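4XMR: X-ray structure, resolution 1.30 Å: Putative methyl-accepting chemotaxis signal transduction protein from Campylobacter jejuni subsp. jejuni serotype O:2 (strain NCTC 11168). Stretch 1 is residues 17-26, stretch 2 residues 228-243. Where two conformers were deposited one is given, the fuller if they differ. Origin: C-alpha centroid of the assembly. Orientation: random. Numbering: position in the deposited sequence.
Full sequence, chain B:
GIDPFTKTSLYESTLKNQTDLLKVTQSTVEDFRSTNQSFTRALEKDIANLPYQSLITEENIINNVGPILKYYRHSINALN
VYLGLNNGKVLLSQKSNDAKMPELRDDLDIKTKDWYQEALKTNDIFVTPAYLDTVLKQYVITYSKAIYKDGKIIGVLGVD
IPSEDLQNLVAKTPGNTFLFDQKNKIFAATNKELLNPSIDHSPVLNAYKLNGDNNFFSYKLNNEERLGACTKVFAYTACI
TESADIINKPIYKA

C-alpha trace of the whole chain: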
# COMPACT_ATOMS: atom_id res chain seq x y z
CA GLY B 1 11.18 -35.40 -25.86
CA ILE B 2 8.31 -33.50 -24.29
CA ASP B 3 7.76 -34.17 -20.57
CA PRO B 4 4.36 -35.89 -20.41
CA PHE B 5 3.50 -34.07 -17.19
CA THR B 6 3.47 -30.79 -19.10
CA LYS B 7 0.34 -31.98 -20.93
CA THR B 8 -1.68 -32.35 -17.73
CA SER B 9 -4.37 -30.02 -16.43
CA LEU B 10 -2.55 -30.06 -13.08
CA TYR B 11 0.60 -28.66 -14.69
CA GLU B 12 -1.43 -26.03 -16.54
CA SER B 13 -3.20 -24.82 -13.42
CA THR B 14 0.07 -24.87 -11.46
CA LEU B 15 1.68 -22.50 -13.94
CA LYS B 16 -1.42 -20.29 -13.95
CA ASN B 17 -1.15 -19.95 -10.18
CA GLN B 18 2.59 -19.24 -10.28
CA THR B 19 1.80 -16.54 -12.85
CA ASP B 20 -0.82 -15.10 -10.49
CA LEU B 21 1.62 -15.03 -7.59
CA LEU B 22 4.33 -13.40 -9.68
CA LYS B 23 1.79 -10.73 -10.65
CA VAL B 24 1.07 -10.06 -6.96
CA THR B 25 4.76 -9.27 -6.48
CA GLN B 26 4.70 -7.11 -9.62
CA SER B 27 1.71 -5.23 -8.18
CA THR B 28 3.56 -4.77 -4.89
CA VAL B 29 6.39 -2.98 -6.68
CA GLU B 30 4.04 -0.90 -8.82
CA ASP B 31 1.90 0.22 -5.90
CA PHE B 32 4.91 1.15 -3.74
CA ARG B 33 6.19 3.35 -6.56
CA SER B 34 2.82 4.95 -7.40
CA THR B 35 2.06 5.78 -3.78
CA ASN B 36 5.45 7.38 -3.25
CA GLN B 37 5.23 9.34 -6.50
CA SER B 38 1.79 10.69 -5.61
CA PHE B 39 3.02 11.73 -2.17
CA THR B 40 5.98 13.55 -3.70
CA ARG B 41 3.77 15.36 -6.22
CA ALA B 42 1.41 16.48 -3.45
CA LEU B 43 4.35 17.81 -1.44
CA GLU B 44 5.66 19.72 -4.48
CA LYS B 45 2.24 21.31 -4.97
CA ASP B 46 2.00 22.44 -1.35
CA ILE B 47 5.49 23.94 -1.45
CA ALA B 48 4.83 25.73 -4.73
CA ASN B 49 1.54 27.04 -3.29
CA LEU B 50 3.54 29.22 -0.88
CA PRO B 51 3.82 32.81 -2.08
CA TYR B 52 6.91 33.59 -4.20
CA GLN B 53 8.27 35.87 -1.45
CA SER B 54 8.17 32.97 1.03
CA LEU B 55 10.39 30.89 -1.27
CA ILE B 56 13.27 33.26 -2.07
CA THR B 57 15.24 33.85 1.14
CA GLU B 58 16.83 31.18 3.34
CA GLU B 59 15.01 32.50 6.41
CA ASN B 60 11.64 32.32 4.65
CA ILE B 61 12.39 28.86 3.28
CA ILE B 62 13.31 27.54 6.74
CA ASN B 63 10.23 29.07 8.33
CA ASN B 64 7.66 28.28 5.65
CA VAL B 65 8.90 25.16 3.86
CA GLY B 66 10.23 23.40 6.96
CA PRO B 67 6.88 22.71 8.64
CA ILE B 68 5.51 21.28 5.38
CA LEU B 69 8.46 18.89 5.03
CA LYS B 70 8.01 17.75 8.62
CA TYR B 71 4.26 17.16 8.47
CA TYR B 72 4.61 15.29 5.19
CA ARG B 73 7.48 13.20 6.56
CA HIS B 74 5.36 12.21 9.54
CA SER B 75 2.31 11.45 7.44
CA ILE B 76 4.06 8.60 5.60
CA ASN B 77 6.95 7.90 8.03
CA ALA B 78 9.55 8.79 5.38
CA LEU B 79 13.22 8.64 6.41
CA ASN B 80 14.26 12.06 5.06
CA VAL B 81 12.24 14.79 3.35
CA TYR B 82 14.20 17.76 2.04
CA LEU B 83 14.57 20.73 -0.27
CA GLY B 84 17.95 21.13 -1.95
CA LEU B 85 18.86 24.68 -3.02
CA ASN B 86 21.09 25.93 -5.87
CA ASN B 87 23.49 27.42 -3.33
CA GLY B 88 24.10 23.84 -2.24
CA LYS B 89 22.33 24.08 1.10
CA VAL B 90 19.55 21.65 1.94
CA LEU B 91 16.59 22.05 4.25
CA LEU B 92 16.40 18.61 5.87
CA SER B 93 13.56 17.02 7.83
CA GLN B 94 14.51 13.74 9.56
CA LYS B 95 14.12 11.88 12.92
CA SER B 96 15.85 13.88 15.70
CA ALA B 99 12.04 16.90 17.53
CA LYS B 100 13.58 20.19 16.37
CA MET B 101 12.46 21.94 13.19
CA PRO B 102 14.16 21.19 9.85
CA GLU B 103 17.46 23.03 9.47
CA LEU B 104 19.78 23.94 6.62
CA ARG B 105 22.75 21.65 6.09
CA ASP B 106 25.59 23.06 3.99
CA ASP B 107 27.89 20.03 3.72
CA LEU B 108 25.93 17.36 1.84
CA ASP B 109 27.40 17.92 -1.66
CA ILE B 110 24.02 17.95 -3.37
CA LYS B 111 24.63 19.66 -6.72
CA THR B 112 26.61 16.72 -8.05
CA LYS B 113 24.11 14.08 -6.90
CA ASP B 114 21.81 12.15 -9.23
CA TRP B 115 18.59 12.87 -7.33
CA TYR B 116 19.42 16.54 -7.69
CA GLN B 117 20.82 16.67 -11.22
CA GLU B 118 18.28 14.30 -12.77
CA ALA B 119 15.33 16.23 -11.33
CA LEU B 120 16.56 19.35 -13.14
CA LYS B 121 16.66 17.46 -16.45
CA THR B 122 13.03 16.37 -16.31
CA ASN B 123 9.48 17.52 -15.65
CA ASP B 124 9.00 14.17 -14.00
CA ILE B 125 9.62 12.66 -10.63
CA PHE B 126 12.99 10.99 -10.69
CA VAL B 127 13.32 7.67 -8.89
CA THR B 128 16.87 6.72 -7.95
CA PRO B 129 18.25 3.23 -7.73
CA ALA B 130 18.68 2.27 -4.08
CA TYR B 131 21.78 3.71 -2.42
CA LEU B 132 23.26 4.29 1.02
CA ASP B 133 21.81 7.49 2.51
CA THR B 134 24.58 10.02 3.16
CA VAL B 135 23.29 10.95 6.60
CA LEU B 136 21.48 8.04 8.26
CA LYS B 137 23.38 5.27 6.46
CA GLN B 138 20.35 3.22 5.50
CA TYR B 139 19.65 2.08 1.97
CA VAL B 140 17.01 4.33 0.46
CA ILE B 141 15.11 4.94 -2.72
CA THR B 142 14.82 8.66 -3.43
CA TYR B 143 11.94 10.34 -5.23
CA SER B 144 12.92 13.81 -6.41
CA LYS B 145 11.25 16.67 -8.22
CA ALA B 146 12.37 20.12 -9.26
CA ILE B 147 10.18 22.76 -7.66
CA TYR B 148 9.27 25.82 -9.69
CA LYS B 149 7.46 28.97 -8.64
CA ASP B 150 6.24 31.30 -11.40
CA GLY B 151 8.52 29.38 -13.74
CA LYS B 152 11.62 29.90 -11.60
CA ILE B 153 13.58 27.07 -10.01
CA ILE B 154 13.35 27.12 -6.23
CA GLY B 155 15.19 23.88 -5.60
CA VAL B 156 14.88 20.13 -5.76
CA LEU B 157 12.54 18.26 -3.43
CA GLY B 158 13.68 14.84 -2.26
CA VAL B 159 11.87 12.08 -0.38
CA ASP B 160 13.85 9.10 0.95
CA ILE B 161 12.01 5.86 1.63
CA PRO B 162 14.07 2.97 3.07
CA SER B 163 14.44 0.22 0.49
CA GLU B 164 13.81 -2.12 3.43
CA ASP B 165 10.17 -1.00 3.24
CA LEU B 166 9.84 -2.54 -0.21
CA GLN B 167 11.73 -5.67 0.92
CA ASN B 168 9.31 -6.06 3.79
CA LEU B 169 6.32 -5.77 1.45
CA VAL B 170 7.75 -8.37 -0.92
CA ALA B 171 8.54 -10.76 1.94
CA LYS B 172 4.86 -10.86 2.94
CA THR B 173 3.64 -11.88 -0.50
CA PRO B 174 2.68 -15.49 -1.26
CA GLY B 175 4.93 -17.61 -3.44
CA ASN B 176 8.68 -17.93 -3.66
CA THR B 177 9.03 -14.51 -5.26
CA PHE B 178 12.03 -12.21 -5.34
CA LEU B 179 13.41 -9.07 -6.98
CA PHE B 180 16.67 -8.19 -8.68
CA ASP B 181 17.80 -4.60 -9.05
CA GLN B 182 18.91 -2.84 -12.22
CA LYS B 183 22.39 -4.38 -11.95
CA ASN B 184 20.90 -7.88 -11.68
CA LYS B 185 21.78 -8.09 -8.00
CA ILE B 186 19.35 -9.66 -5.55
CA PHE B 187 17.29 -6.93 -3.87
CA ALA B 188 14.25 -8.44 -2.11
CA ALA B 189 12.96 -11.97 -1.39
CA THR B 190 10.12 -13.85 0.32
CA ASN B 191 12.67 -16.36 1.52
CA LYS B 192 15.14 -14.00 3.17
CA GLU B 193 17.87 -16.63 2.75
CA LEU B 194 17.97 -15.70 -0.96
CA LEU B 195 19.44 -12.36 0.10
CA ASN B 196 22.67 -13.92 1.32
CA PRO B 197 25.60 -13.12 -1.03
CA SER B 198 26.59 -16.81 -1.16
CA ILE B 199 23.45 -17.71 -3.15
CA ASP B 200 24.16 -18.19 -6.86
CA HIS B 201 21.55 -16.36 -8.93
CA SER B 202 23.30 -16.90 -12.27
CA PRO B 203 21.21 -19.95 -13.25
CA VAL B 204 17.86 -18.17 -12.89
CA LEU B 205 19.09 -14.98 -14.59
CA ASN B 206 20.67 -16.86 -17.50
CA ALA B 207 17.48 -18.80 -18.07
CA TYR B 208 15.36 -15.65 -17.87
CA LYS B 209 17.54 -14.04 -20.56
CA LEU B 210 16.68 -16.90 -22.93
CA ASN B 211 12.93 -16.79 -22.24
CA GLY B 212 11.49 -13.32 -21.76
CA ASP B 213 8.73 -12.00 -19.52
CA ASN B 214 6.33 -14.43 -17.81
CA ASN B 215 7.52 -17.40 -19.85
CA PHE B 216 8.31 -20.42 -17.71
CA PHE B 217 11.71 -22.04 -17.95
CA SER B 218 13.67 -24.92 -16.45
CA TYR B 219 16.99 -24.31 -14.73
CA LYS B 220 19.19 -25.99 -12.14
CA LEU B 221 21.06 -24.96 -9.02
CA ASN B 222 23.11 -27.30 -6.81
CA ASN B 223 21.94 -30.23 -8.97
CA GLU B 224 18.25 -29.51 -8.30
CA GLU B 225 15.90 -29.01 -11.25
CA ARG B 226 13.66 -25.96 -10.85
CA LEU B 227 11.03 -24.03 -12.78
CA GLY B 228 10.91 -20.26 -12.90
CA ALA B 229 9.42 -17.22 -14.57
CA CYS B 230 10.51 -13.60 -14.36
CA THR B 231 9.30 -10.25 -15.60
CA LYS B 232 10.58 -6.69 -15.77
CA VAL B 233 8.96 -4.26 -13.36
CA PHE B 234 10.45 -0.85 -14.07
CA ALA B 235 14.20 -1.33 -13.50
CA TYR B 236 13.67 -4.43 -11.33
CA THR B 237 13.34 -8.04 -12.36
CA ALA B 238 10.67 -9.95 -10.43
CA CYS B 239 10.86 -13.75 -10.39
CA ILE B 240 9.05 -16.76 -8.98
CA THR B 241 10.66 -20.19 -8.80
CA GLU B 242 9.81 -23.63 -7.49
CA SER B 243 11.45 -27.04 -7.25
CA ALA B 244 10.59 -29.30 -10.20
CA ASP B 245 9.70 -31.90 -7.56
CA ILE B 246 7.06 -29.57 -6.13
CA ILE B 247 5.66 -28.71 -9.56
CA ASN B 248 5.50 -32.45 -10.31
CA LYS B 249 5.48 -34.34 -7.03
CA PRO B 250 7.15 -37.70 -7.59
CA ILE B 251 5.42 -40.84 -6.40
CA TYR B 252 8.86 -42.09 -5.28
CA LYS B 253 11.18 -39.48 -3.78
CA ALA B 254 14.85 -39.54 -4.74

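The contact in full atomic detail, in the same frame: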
# COMPACT_ATOMS: atom_id res chain seq x y z
N ASN B 17 -1.26 -20.50 -11.52
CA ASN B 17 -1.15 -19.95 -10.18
C ASN B 17 0.20 -19.28 -9.95
O ASN B 17 0.25 -18.19 -9.36
CB ASN B 17 -1.42 -21.01 -9.10
CG ASN B 17 -1.58 -20.38 -7.72
OD1 ASN B 17 -2.58 -19.72 -7.42
ND2 ASN B 17 -0.58 -20.59 -6.86
N GLN B 18 1.29 -19.89 -10.42
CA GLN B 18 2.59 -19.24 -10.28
C GLN B 18 2.60 -17.89 -10.98
O GLN B 18 3.16 -16.92 -10.47
CB GLN B 18 3.72 -20.12 -10.82
CG GLN B 18 3.95 -21.39 -10.01
CD GLN B 18 4.42 -21.09 -8.60
OE1 GLN B 18 3.63 -21.04 -7.67
NE2 GLN B 18 5.73 -20.88 -8.45
N THR B 19 1.93 -17.81 -12.14
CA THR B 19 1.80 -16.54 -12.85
C THR B 19 1.04 -15.53 -11.99
O THR B 19 1.45 -14.37 -11.88
CB THR B 19 1.06 -16.73 -14.17
OG1 THR B 19 1.82 -17.61 -15.00
CG2 THR B 19 0.88 -15.41 -14.91
N ASP B 20 -0.05 -15.97 -11.37
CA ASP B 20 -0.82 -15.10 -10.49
C ASP B 20 0.01 -14.58 -9.33
O ASP B 20 -0.05 -13.41 -8.96
CB ASP B 20 -2.05 -15.82 -9.94
CG ASP B 20 -3.13 -16.04 -10.98
OD1 ASP B 20 -3.10 -15.38 -12.04
OD2 ASP B 20 -4.02 -16.88 -10.73
N LEU B 21 0.80 -15.46 -8.72
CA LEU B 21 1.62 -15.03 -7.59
C LEU B 21 2.74 -14.09 -8.02
O LEU B 21 3.05 -13.12 -7.30
CB LEU B 21 2.16 -16.22 -6.80
CG LEU B 21 1.07 -17.12 -6.21
CD1 LEU B 21 1.72 -18.15 -5.33
CD2 LEU B 21 0.02 -16.32 -5.44
N LEU B 22 3.35 -14.34 -9.17
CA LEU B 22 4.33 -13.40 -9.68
C LEU B 22 3.70 -12.02 -9.89
O LEU B 22 4.31 -11.00 -9.54
CB LEU B 22 4.94 -13.94 -10.98
CG LEU B 22 5.99 -13.03 -11.63
CD1 LEU B 22 7.15 -12.75 -10.67
CD2 LEU B 22 6.51 -13.68 -12.91
N LYS B 23 2.48 -11.99 -10.41
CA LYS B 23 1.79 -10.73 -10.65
C LYS B 23 1.51 -9.99 -9.33
O LYS B 23 1.55 -8.76 -9.30
CB LYS B 23 0.52 -10.91 -11.47
CG LYS B 23 -0.10 -9.57 -11.91
CD LYS B 23 -1.22 -9.72 -12.92
CE LYS B 23 -1.81 -8.36 -13.26
NZ LYS B 23 -0.77 -7.39 -13.73
N VAL B 24 1.24 -10.72 -8.25
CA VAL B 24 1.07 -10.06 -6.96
C VAL B 24 2.35 -9.32 -6.56
O VAL B 24 2.29 -8.20 -6.03
CB VAL B 24 0.66 -11.06 -5.86
CG1 VAL B 24 0.68 -10.39 -4.47
CG2 VAL B 24 -0.72 -11.63 -6.14
N THR B 25 3.50 -9.94 -6.79
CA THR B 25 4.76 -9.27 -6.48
C THR B 25 4.99 -8.08 -7.42
O THR B 25 5.45 -7.02 -6.98
CB THR B 25 5.93 -10.28 -6.44
OG1 THR B 25 5.82 -11.06 -5.25
CG2 THR B 25 7.29 -9.58 -6.45
N GLN B 26 4.66 -8.24 -8.70
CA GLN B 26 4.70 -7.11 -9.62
C GLN B 26 3.84 -5.94 -9.11
O GLN B 26 4.30 -4.80 -9.08
CB GLN B 26 4.27 -7.53 -11.03
CG GLN B 26 4.19 -6.38 -12.01
CD GLN B 26 3.67 -6.80 -13.36
OE1 GLN B 26 3.75 -7.97 -13.72
NE2 GLN B 26 3.13 -5.86 -14.11
N GLY B 228 11.01 -21.66 -13.25
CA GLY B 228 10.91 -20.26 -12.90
C GLY B 228 10.26 -19.43 -13.98
O GLY B 228 10.15 -19.86 -15.13
N ALA B 229 9.83 -18.23 -13.60
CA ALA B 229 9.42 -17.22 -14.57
C ALA B 229 9.79 -15.88 -13.97
O ALA B 229 9.72 -15.68 -12.75
CB ALA B 229 7.93 -17.28 -14.84
N CYS B 230 10.20 -14.95 -14.82
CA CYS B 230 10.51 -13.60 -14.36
C CYS B 230 9.87 -12.57 -15.28
O CYS B 230 9.47 -12.88 -16.41
CB CYS B 230 12.02 -13.35 -14.35
SG CYS B 230 13.04 -14.50 -13.41
N THR B 231 9.79 -11.34 -14.78
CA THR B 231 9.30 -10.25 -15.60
C THR B 231 9.94 -8.94 -15.17
O THR B 231 10.31 -8.76 -13.99
CB THR B 231 7.76 -10.12 -15.51
OG1 THR B 231 7.31 -9.17 -16.48
CG2 THR B 231 7.31 -9.70 -14.11
N LYS B 232 10.07 -8.01 -16.11
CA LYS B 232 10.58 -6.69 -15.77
C LYS B 232 9.49 -5.88 -15.10
O LYS B 232 8.33 -5.89 -15.52
CB LYS B 232 11.06 -5.97 -17.02
CG LYS B 232 12.28 -6.61 -17.68
CD LYS B 232 13.43 -6.78 -16.70
CE LYS B 232 13.95 -5.44 -16.19
NZ LYS B 232 15.13 -5.61 -15.31
N VAL B 233 9.86 -5.19 -14.03
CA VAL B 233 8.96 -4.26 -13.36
C VAL B 233 9.78 -2.99 -13.13
O VAL B 233 10.61 -2.94 -12.21
CB VAL B 233 8.40 -4.79 -12.03
CG1 VAL B 233 7.28 -3.86 -11.53
CG2 VAL B 233 7.90 -6.23 -12.17
N PHE B 234 9.55 -1.99 -13.97
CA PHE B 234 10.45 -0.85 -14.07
C PHE B 234 11.90 -1.34 -14.21
O PHE B 234 12.19 -2.16 -15.10
CB PHE B 234 10.19 0.14 -12.93
CG PHE B 234 8.78 0.67 -12.94
CD1 PHE B 234 8.42 1.67 -13.83
CD2 PHE B 234 7.81 0.11 -12.13
CE1 PHE B 234 7.12 2.13 -13.88
CE2 PHE B 234 6.50 0.59 -12.17
CZ PHE B 234 6.17 1.59 -13.05
N ALA B 235 12.82 -0.89 -13.36
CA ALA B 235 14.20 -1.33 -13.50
C ALA B 235 14.47 -2.68 -12.85
O ALA B 235 15.54 -3.27 -13.05
CB ALA B 235 15.16 -0.28 -12.97
N TYR B 236 13.50 -3.18 -12.07
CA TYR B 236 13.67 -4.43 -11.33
C TYR B 236 13.32 -5.62 -12.21
O TYR B 236 12.59 -5.49 -13.20
CB TYR B 236 12.72 -4.51 -10.11
CG TYR B 236 12.90 -3.52 -9.00
CD1 TYR B 236 13.97 -3.61 -8.11
CD2 TYR B 236 11.95 -2.53 -8.79
CE1 TYR B 236 14.12 -2.70 -7.08
CE2 TYR B 236 12.08 -1.63 -7.76
CZ TYR B 236 13.16 -1.71 -6.91
OH TYR B 236 13.27 -0.80 -5.89
N THR B 237 13.82 -6.78 -11.82
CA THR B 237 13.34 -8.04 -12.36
C THR B 237 12.68 -8.81 -11.22
O THR B 237 13.31 -9.06 -10.19
CB THR B 237 14.48 -8.87 -12.95
OG1 THR B 237 15.10 -8.12 -14.00
CG2 THR B 237 13.95 -10.19 -13.51
N ALA B 238 11.40 -9.15 -11.40
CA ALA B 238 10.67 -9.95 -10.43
C ALA B 238 10.62 -11.39 -10.93
O ALA B 238 10.32 -11.63 -12.09
CB ALA B 238 9.25 -9.41 -10.23
N CYS B 239 10.88 -12.33 -10.03
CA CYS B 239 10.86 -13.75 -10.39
C CYS B 239 10.07 -14.58 -9.38
O CYS B 239 9.92 -14.18 -8.21
CB CYS B 239 12.28 -14.32 -10.41
SG CYS B 239 13.41 -13.57 -11.61
N ILE B 240 9.59 -15.73 -9.84
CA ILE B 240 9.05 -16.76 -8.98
C ILE B 240 9.68 -18.08 -9.41
O ILE B 240 9.83 -18.35 -10.61
CB ILE B 240 7.50 -16.81 -9.04
CG1 ILE B 240 6.94 -17.67 -7.92
CG2 ILE B 240 7.00 -17.25 -10.43
CD1 ILE B 240 5.44 -17.52 -7.75
N THR B 241 10.11 -18.89 -8.45
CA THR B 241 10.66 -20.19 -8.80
C THR B 241 10.18 -21.25 -7.83
O THR B 241 9.80 -20.95 -6.69
CB THR B 241 12.21 -20.21 -8.81
OG1 THR B 241 12.71 -20.12 -7.46
CG2 THR B 241 12.79 -19.09 -9.66
N GLU B 242 10.20 -22.50 -8.30
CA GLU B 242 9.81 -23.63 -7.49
C GLU B 242 10.62 -24.84 -7.89
O GLU B 242 11.06 -24.96 -9.03
CB GLU B 242 8.32 -23.93 -7.67
CG GLU B 242 7.77 -24.98 -6.73
CD GLU B 242 8.04 -24.66 -5.26
OE1 GLU B 242 9.15 -24.97 -4.76
OE2 GLU B 242 7.14 -24.11 -4.59
N SER B 243 10.83 -25.75 -6.94
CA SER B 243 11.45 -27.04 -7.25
C SER B 243 10.62 -27.81 -8.28
O SER B 243 9.39 -27.85 -8.19
CB SER B 243 11.57 -27.87 -5.98
OG SER B 243 11.91 -29.20 -6.29
O HOH W 1 7.72 -20.98 -10.70
O HOH W 2 4.73 -8.49 -16.52

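Apolar packing dominates the contact of helix 17-26 with the hairpin of strands 228-233 and 236-243; no direct hydrogen bond crosses it. L22 is the most covered residue, with 107 Å² of its surface covered by the hairpin. With chi1 t and chi2 p, it places CD2 4.3 Å from A229 CB and CD1 4.0 Å from A238 CB, so its two methyls reach different strands, while L22 CB lies 3.9 Å from I240 CG2. I240, nearly as covered at 96 Å², extends its side chain, with chi1 and chi2 both t, toward the helix: I240 CD1 is 3.7 Å from L21 CB and 3.4 Å from Q18 NE2. Toward the turn, the aliphatic part of Q26 packs on V233, with Q26 CG 3.7 Å from V233 CG2.

Polar links run through water near both ends of the helical segment. Water 1 accepts from Q18 NE2 at 3.0 Å and donates weakly to I240 O at 3.4 Å. Water 2 donates to Q26 OE1 at 3.0 Å and lies 2.7 Å from T231 OG1.

Within the hairpin, paired backbone hydrogen bonds hold the strands in register: A229 N to I240 O is 3.0 Å, and T231 N to A238 O is 2.8 Å. The CA-to-CB bonds of A229, T231, A238 and I240 point toward the helix. Those of C230 and C239 point away and carry a disulfide (C230 SG to C239 SG, 2.1 Å).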